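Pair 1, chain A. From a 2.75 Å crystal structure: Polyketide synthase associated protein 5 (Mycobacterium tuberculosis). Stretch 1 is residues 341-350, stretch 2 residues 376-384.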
# COMPACT_ATOMS: atom_id res chain seq x y z
N LEU A 341 8.42 -0.13 16.31
CA LEU A 341 8.85 -0.25 14.93
C LEU A 341 8.30 0.89 14.11
O LEU A 341 7.19 1.37 14.37
CB LEU A 341 8.37 -1.57 14.31
CG LEU A 341 9.27 -2.80 14.41
CD1 LEU A 341 9.44 -3.19 15.86
CD2 LEU A 341 8.64 -3.94 13.62
N VAL A 342 9.07 1.33 13.13
CA VAL A 342 8.66 2.41 12.26
C VAL A 342 8.45 1.81 10.87
O VAL A 342 9.39 1.32 10.26
CB VAL A 342 9.73 3.50 12.17
CG1 VAL A 342 9.23 4.66 11.32
CG2 VAL A 342 10.09 3.97 13.55
N PHE A 343 7.20 1.82 10.41
CA PHE A 343 6.87 1.28 9.10
C PHE A 343 6.64 2.40 8.12
O PHE A 343 5.92 3.36 8.41
CB PHE A 343 5.60 0.43 9.13
CG PHE A 343 5.77 -0.87 9.84
CD1 PHE A 343 5.53 -0.96 11.20
CD2 PHE A 343 6.17 -2.00 9.15
CE1 PHE A 343 5.70 -2.18 11.89
CE2 PHE A 343 6.35 -3.24 9.81
CZ PHE A 343 6.11 -3.33 11.18
N CYS A 344 7.26 2.30 6.95
CA CYS A 344 7.05 3.31 5.94
C CYS A 344 7.00 2.69 4.56
O CYS A 344 7.90 1.93 4.18
CB CYS A 344 8.14 4.38 6.02
SG CYS A 344 7.97 5.62 4.73
N THR A 345 5.94 3.00 3.81
CA THR A 345 5.75 2.49 2.45
C THR A 345 6.00 3.55 1.42
O THR A 345 5.40 4.62 1.45
CB THR A 345 4.32 2.01 2.17
OG1 THR A 345 3.92 1.07 3.16
CG2 THR A 345 4.26 1.36 0.79
N ASP A 346 6.87 3.23 0.48
CA ASP A 346 7.22 4.13 -0.59
C ASP A 346 6.27 3.82 -1.75
O ASP A 346 6.70 3.34 -2.80
CB ASP A 346 8.68 3.88 -0.97
CG ASP A 346 9.63 4.04 0.23
OD1 ASP A 346 10.34 5.07 0.29
OD2 ASP A 346 9.67 3.14 1.10
N ALA A 347 4.98 4.09 -1.55
CA ALA A 347 3.98 3.83 -2.57
C ALA A 347 3.68 5.03 -3.46
O ALA A 347 2.54 5.27 -3.84
CB ALA A 347 2.69 3.33 -1.92
N THR A 348 4.73 5.77 -3.81
CA THR A 348 4.57 6.94 -4.68
C THR A 348 4.06 6.45 -6.04
O THR A 348 4.73 5.65 -6.69
CB THR A 348 5.94 7.71 -4.87
OG1 THR A 348 6.83 6.93 -5.68
CG2 THR A 348 6.61 7.97 -3.53
N SER A 349 2.88 6.90 -6.45
CA SER A 349 2.35 6.47 -7.74
C SER A 349 1.03 7.13 -8.18
O SER A 349 0.55 8.10 -7.58
CB SER A 349 2.17 4.94 -7.73
OG SER A 349 1.94 4.45 -9.03
N PHE A 350 0.48 6.57 -9.25
CA PHE A 350 -0.78 6.99 -9.87
C PHE A 350 -0.80 8.15 -10.87
O PHE A 350 -1.64 9.05 -10.79
CB PHE A 350 -1.83 7.20 -8.78
CG PHE A 350 -2.56 5.95 -8.40
CD1 PHE A 350 -2.62 5.52 -7.08
CD2 PHE A 350 -3.18 5.18 -9.39
CE1 PHE A 350 -3.29 4.35 -6.74
CE2 PHE A 350 -3.85 4.01 -9.06
CZ PHE A 350 -3.91 3.59 -7.73
N LEU A 376 -1.94 -0.24 13.69
CA LEU A 376 -1.30 0.14 12.46
C LEU A 376 -0.61 1.49 12.56
O LEU A 376 -1.23 2.53 12.36
CB LEU A 376 -2.32 0.18 11.32
CG LEU A 376 -1.75 0.54 9.95
CD1 LEU A 376 -0.80 -0.55 9.50
CD2 LEU A 376 -2.86 0.72 8.94
N ASP A 377 0.67 1.47 12.89
CA ASP A 377 1.40 2.73 12.95
C ASP A 377 2.23 2.75 11.66
O ASP A 377 3.25 2.07 11.58
CB ASP A 377 2.32 2.76 14.16
CG ASP A 377 2.46 4.15 14.73
OD1 ASP A 377 2.57 5.10 13.91
OD2 ASP A 377 2.45 4.28 15.98
N LEU A 378 1.80 3.51 10.67
CA LEU A 378 2.53 3.52 9.41
C LEU A 378 2.70 4.87 8.72
O LEU A 378 1.80 5.70 8.73
CB LEU A 378 1.86 2.54 8.44
CG LEU A 378 2.36 2.51 6.99
CD1 LEU A 378 3.24 1.30 6.74
CD2 LEU A 378 1.17 2.49 6.07
N TYR A 379 3.88 5.09 8.13
CA TYR A 379 4.18 6.33 7.40
C TYR A 379 4.12 6.00 5.91
O TYR A 379 4.20 4.83 5.52
CB TYR A 379 5.58 6.86 7.74
CG TYR A 379 5.72 7.53 9.10
CD1 TYR A 379 6.13 6.81 10.22
CD2 TYR A 379 5.44 8.89 9.26
CE1 TYR A 379 6.26 7.42 11.46
CE2 TYR A 379 5.56 9.51 10.49
CZ TYR A 379 5.98 8.77 11.59
OH TYR A 379 6.12 9.38 12.82
N SER A 380 3.99 7.01 5.06
CA SER A 380 3.90 6.77 3.64
C SER A 380 4.15 8.06 2.86
O SER A 380 3.92 9.14 3.38
CB SER A 380 2.52 6.21 3.31
OG SER A 380 1.97 6.80 2.13
N CYS A 381 4.62 7.95 1.63
CA CYS A 381 4.87 9.17 0.86
C CYS A 381 4.62 8.93 -0.61
O CYS A 381 4.53 7.79 -1.05
CB CYS A 381 6.31 9.65 1.07
SG CYS A 381 7.58 8.47 0.58
N ALA A 382 4.48 10.01 -1.37
CA ALA A 382 4.25 9.94 -2.81
C ALA A 382 4.33 11.34 -3.41
O ALA A 382 4.03 12.34 -2.75
CB ALA A 382 2.90 9.31 -3.10
N VAL A 383 4.73 11.41 -4.67
CA VAL A 383 4.84 12.69 -5.33
C VAL A 383 3.69 12.85 -6.31
O VAL A 383 3.68 12.26 -7.40
CB VAL A 383 6.18 12.81 -6.05
CG1 VAL A 383 6.31 14.19 -6.69
CG2 VAL A 383 7.29 12.58 -5.04
N TYR A 384 2.72 13.66 -5.90
CA TYR A 384 1.54 13.91 -6.70
C TYR A 384 1.74 15.25 -7.39
O TYR A 384 2.12 16.23 -6.76
CB TYR A 384 0.30 13.98 -5.79
CG TYR A 384 -1.02 14.04 -6.54
CD1 TYR A 384 -1.71 12.88 -6.87
CD2 TYR A 384 -1.53 15.26 -6.98
CE1 TYR A 384 -2.89 12.93 -7.62
CE2 TYR A 384 -2.70 15.32 -7.74
CZ TYR A 384 -3.37 14.16 -8.06
OH TYR A 384 -4.49 14.22 -8.86

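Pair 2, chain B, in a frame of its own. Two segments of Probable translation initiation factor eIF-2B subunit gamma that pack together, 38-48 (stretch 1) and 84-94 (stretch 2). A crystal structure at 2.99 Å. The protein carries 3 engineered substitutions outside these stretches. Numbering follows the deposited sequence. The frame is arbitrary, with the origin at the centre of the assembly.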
# COMPACT_ATOMS: atom_id res chain seq x y z
N GLU B 38 22.18 -30.96 -40.53
CA GLU B 38 21.43 -29.77 -40.91
C GLU B 38 21.96 -29.24 -42.23
O GLU B 38 21.20 -29.00 -43.17
CB GLU B 38 21.54 -28.70 -39.82
CG GLU B 38 20.73 -27.44 -40.10
CD GLU B 38 20.91 -26.39 -39.02
OE1 GLU B 38 21.75 -26.61 -38.12
OE2 GLU B 38 20.23 -25.35 -39.09
N PHE B 39 23.27 -29.08 -42.30
CA PHE B 39 23.93 -28.67 -43.53
C PHE B 39 24.96 -29.70 -43.98
O PHE B 39 25.34 -30.59 -43.21
CB PHE B 39 24.63 -27.31 -43.36
CG PHE B 39 23.72 -26.21 -42.91
CD1 PHE B 39 22.88 -25.56 -43.80
CD2 PHE B 39 23.71 -25.80 -41.58
CE1 PHE B 39 22.05 -24.54 -43.39
CE2 PHE B 39 22.88 -24.77 -41.16
CZ PHE B 39 22.05 -24.14 -42.07
N GLN B 40 25.40 -29.58 -45.22
CA GLN B 40 26.56 -30.31 -45.72
C GLN B 40 27.32 -29.40 -46.67
O GLN B 40 26.72 -28.67 -47.46
CB GLN B 40 26.15 -31.62 -46.39
CG GLN B 40 25.12 -31.47 -47.50
CD GLN B 40 24.58 -32.81 -47.95
OE1 GLN B 40 23.93 -32.91 -48.99
NE2 GLN B 40 24.84 -33.85 -47.17
N ALA B 41 28.64 -29.43 -46.60
CA ALA B 41 29.46 -28.43 -47.28
C ALA B 41 30.07 -28.93 -48.58
O ALA B 41 30.45 -30.09 -48.71
CB ALA B 41 30.55 -27.94 -46.35
N VAL B 42 30.16 -28.02 -49.55
CA VAL B 42 30.80 -28.32 -50.83
C VAL B 42 31.90 -27.30 -51.13
O VAL B 42 31.63 -26.12 -51.34
CB VAL B 42 29.80 -28.31 -51.99
CG1 VAL B 42 30.53 -28.44 -53.32
CG2 VAL B 42 28.78 -29.43 -51.82
N VAL B 43 33.14 -27.77 -51.15
CA VAL B 43 34.27 -26.91 -51.49
C VAL B 43 34.72 -27.18 -52.92
O VAL B 43 35.06 -28.31 -53.27
CB VAL B 43 35.46 -27.13 -50.54
CG1 VAL B 43 36.68 -26.35 -51.02
CG2 VAL B 43 35.09 -26.73 -49.12
N PHE B 44 34.71 -26.14 -53.75
CA PHE B 44 35.14 -26.28 -55.13
C PHE B 44 36.60 -25.86 -55.29
O PHE B 44 36.98 -24.73 -54.98
CB PHE B 44 34.25 -25.46 -56.07
CG PHE B 44 34.65 -25.55 -57.52
CD1 PHE B 44 34.98 -26.77 -58.08
CD2 PHE B 44 34.70 -24.42 -58.31
CE1 PHE B 44 35.35 -26.86 -59.41
CE2 PHE B 44 35.06 -24.50 -59.64
CZ PHE B 44 35.39 -25.73 -60.19
N ALA B 45 37.42 -26.79 -55.78
CA ALA B 45 38.83 -26.54 -56.00
C ALA B 45 39.17 -26.67 -57.48
O ALA B 45 39.67 -27.70 -57.93
CB ALA B 45 39.68 -27.50 -55.18
N GLY B 46 38.91 -25.61 -58.24
CA GLY B 46 39.13 -25.63 -59.67
C GLY B 46 40.54 -25.27 -60.07
O GLY B 46 41.37 -24.92 -59.23
N PHE B 47 40.81 -25.36 -61.37
CA PHE B 47 42.08 -24.92 -61.94
C PHE B 47 42.24 -23.43 -61.71
O PHE B 47 41.26 -22.69 -61.69
CB PHE B 47 42.12 -25.27 -63.43
CG PHE B 47 43.36 -24.79 -64.14
CD1 PHE B 47 44.51 -25.55 -64.15
CD2 PHE B 47 43.36 -23.58 -64.82
CE1 PHE B 47 45.64 -25.12 -64.81
CE2 PHE B 47 44.49 -23.14 -65.48
CZ PHE B 47 45.63 -23.91 -65.48
N GLY B 48 43.48 -22.99 -61.53
CA GLY B 48 43.77 -21.58 -61.30
C GLY B 48 43.26 -20.69 -62.41
O GLY B 48 43.78 -20.70 -63.52
N GLY B 84 31.44 -26.88 -37.01
CA GLY B 84 30.94 -28.13 -36.48
C GLY B 84 30.81 -29.22 -37.53
O GLY B 84 30.40 -30.34 -37.22
N PHE B 85 31.14 -28.89 -38.78
CA PHE B 85 31.11 -29.87 -39.86
C PHE B 85 32.10 -31.00 -39.60
O PHE B 85 33.23 -30.76 -39.18
CB PHE B 85 31.42 -29.22 -41.20
CG PHE B 85 30.25 -28.49 -41.81
CD1 PHE B 85 29.89 -27.23 -41.37
CD2 PHE B 85 29.53 -29.07 -42.84
CE1 PHE B 85 28.82 -26.56 -41.93
CE2 PHE B 85 28.46 -28.41 -43.41
CZ PHE B 85 28.10 -27.15 -42.95
N THR B 86 31.66 -32.23 -39.84
CA THR B 86 32.51 -33.40 -39.64
C THR B 86 32.88 -34.04 -40.97
O THR B 86 33.79 -34.88 -41.04
CB THR B 86 31.83 -34.45 -38.74
OG1 THR B 86 30.50 -34.69 -39.22
CG2 THR B 86 31.76 -33.95 -37.31
N SER B 87 32.18 -33.64 -42.03
CA SER B 87 32.45 -34.17 -43.37
C SER B 87 32.11 -33.14 -44.44
O SER B 87 31.15 -32.38 -44.30
CB SER B 87 31.66 -35.46 -43.60
OG SER B 87 30.27 -35.19 -43.69
N ALA B 88 32.90 -33.12 -45.51
CA ALA B 88 32.68 -32.18 -46.60
C ALA B 88 32.97 -32.81 -47.95
O ALA B 88 33.80 -33.71 -48.07
CB ALA B 88 33.54 -30.94 -46.40
N ILE B 89 32.26 -32.33 -48.98
CA ILE B 89 32.49 -32.77 -50.35
C ILE B 89 33.50 -31.85 -51.03
O ILE B 89 33.34 -30.63 -51.01
CB ILE B 89 31.19 -32.79 -51.16
CG1 ILE B 89 30.17 -33.75 -50.52
CG2 ILE B 89 31.46 -33.19 -52.60
CD1 ILE B 89 28.84 -33.78 -51.24
N LEU B 90 34.53 -32.43 -51.63
CA LEU B 90 35.56 -31.64 -52.30
C LEU B 90 35.57 -31.89 -53.80
O LEU B 90 36.05 -32.92 -54.27
CB LEU B 90 36.93 -31.95 -51.71
CG LEU B 90 38.12 -31.21 -52.31
CD1 LEU B 90 37.84 -29.71 -52.40
CD2 LEU B 90 39.37 -31.47 -51.49
N ILE B 91 35.03 -30.94 -54.55
CA ILE B 91 35.04 -31.00 -56.00
C ILE B 91 36.35 -30.44 -56.54
O ILE B 91 36.83 -29.41 -56.06
CB ILE B 91 33.86 -30.22 -56.61
CG1 ILE B 91 32.53 -30.88 -56.26
CG2 ILE B 91 34.02 -30.13 -58.12
CD1 ILE B 91 31.32 -30.03 -56.60
N CYS B 92 36.93 -31.12 -57.53
CA CYS B 92 38.16 -30.65 -58.14
C CYS B 92 38.33 -31.21 -59.55
O CYS B 92 37.41 -31.82 -60.10
CB CYS B 92 39.37 -31.04 -57.28
SG CYS B 92 39.72 -32.81 -57.23
N MET B 93 39.51 -31.00 -60.12
CA MET B 93 39.82 -31.52 -61.44
C MET B 93 40.62 -32.81 -61.30
O MET B 93 41.36 -32.98 -60.33
CB MET B 93 40.60 -30.49 -62.26
CG MET B 93 39.95 -29.11 -62.28
SD MET B 93 38.27 -29.17 -62.91
CE MET B 93 37.70 -27.51 -62.53
N GLU B 94 40.48 -33.71 -62.27
CA GLU B 94 41.18 -34.99 -62.23
C GLU B 94 42.68 -34.78 -62.20
O GLU B 94 43.42 -35.52 -61.55
CB GLU B 94 40.82 -35.86 -63.42
CG GLU B 94 39.53 -35.49 -64.12
CD GLU B 94 38.98 -36.66 -64.91
OE1 GLU B 94 39.32 -37.81 -64.57
OE2 GLU B 94 38.27 -36.42 -65.90

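Each pair is two neighbouring parallel strands, and 14 central residues superpose on N, CA and C with an RMSD of 0.9 Å. The strand axes make 25° in pair 1 and 21° in pair 2, with closest approaches of 4.5 and 4.7 Å and the same negative sign of crossing.

The hydrogen bonds fix the register. In pair 1, Tyr A379 N donates to Phe A343 O (2.7 Å), and Thr A345 N donates to Tyr A379 O (3.0 Å). The matched bonds in pair 2 run from Ile B89 N to Ala B41 O and from Val B43 N to Ile B89 O, both 2.9 Å. One residue of the second strand thus bonds on both its N and its O to residues two apart on the first, as parallel pairing requires. The ladders then diverge. Cys A381 N reaches Thr A345 O only weakly (3.4 Å, 151°), whereas its counterpart Ile B91 N lies 2.9 Å from Val B43 O, and Ala B45 N continues to Ile B91 O at 2.7 Å.

On the face carrying Cys A344 and Tyr A379, the matched residues are Val B42 and Ile B89. Contact near the backbone is similar: Cys A344 CB lies 4.0 Å from Tyr A379 CB, and Val B42 CG2 lies 4.2 Å from Ile B89 CB. Beyond CB, the Tyr A379 ring extends to Val A342, with CD1 3.9 Å from CG1. In pair 2, Val B42 CG1 meets Ile B91 CD1 at 3.7 Å.

On the other face the bulk sits at different rungs: pair 1 is larger at the Phe A343 and Leu A378 rung, pair 2 at the Val B43 and Leu B90 rung. Phe A343 and Leu A378 match Ala B41 and Ala B88. Phe A343 CB touches Leu A378 CD1 at 3.5 Å, while the end of the phenylalanine leads away. The two alanine CB atoms are 4.2 Å apart, and the Phe B85 ring adds contact, its CE2 3.6 Å from Ala B41 CB. Next, Thr A345 and Ser A380 match Val B43 and Leu B90. Thr A345 OG1 packs 3.7 Å from Leu A378 CD1, whereas Val B43 CG1 meets Leu B90 CD1 at 3.8 Å; that same CD1 lies 4.0 Å from Ala B45 CB.

Fit loosens toward the end of the first stretch: Thr A348 and Gly B46 match at 2.0 Å. Thr A348 CG2 comes within 3.2 Å of Ala A382 CA. Gly B46 has no side chain, but its CA lies 3.7 Å from Met B93 CE, and the same methyl sits at the edge of the Phe B44 ring, 3.7 Å from Phe B44 CZ. Summed burial is 610 Å² in pair 1 and 725 Å² in pair 2.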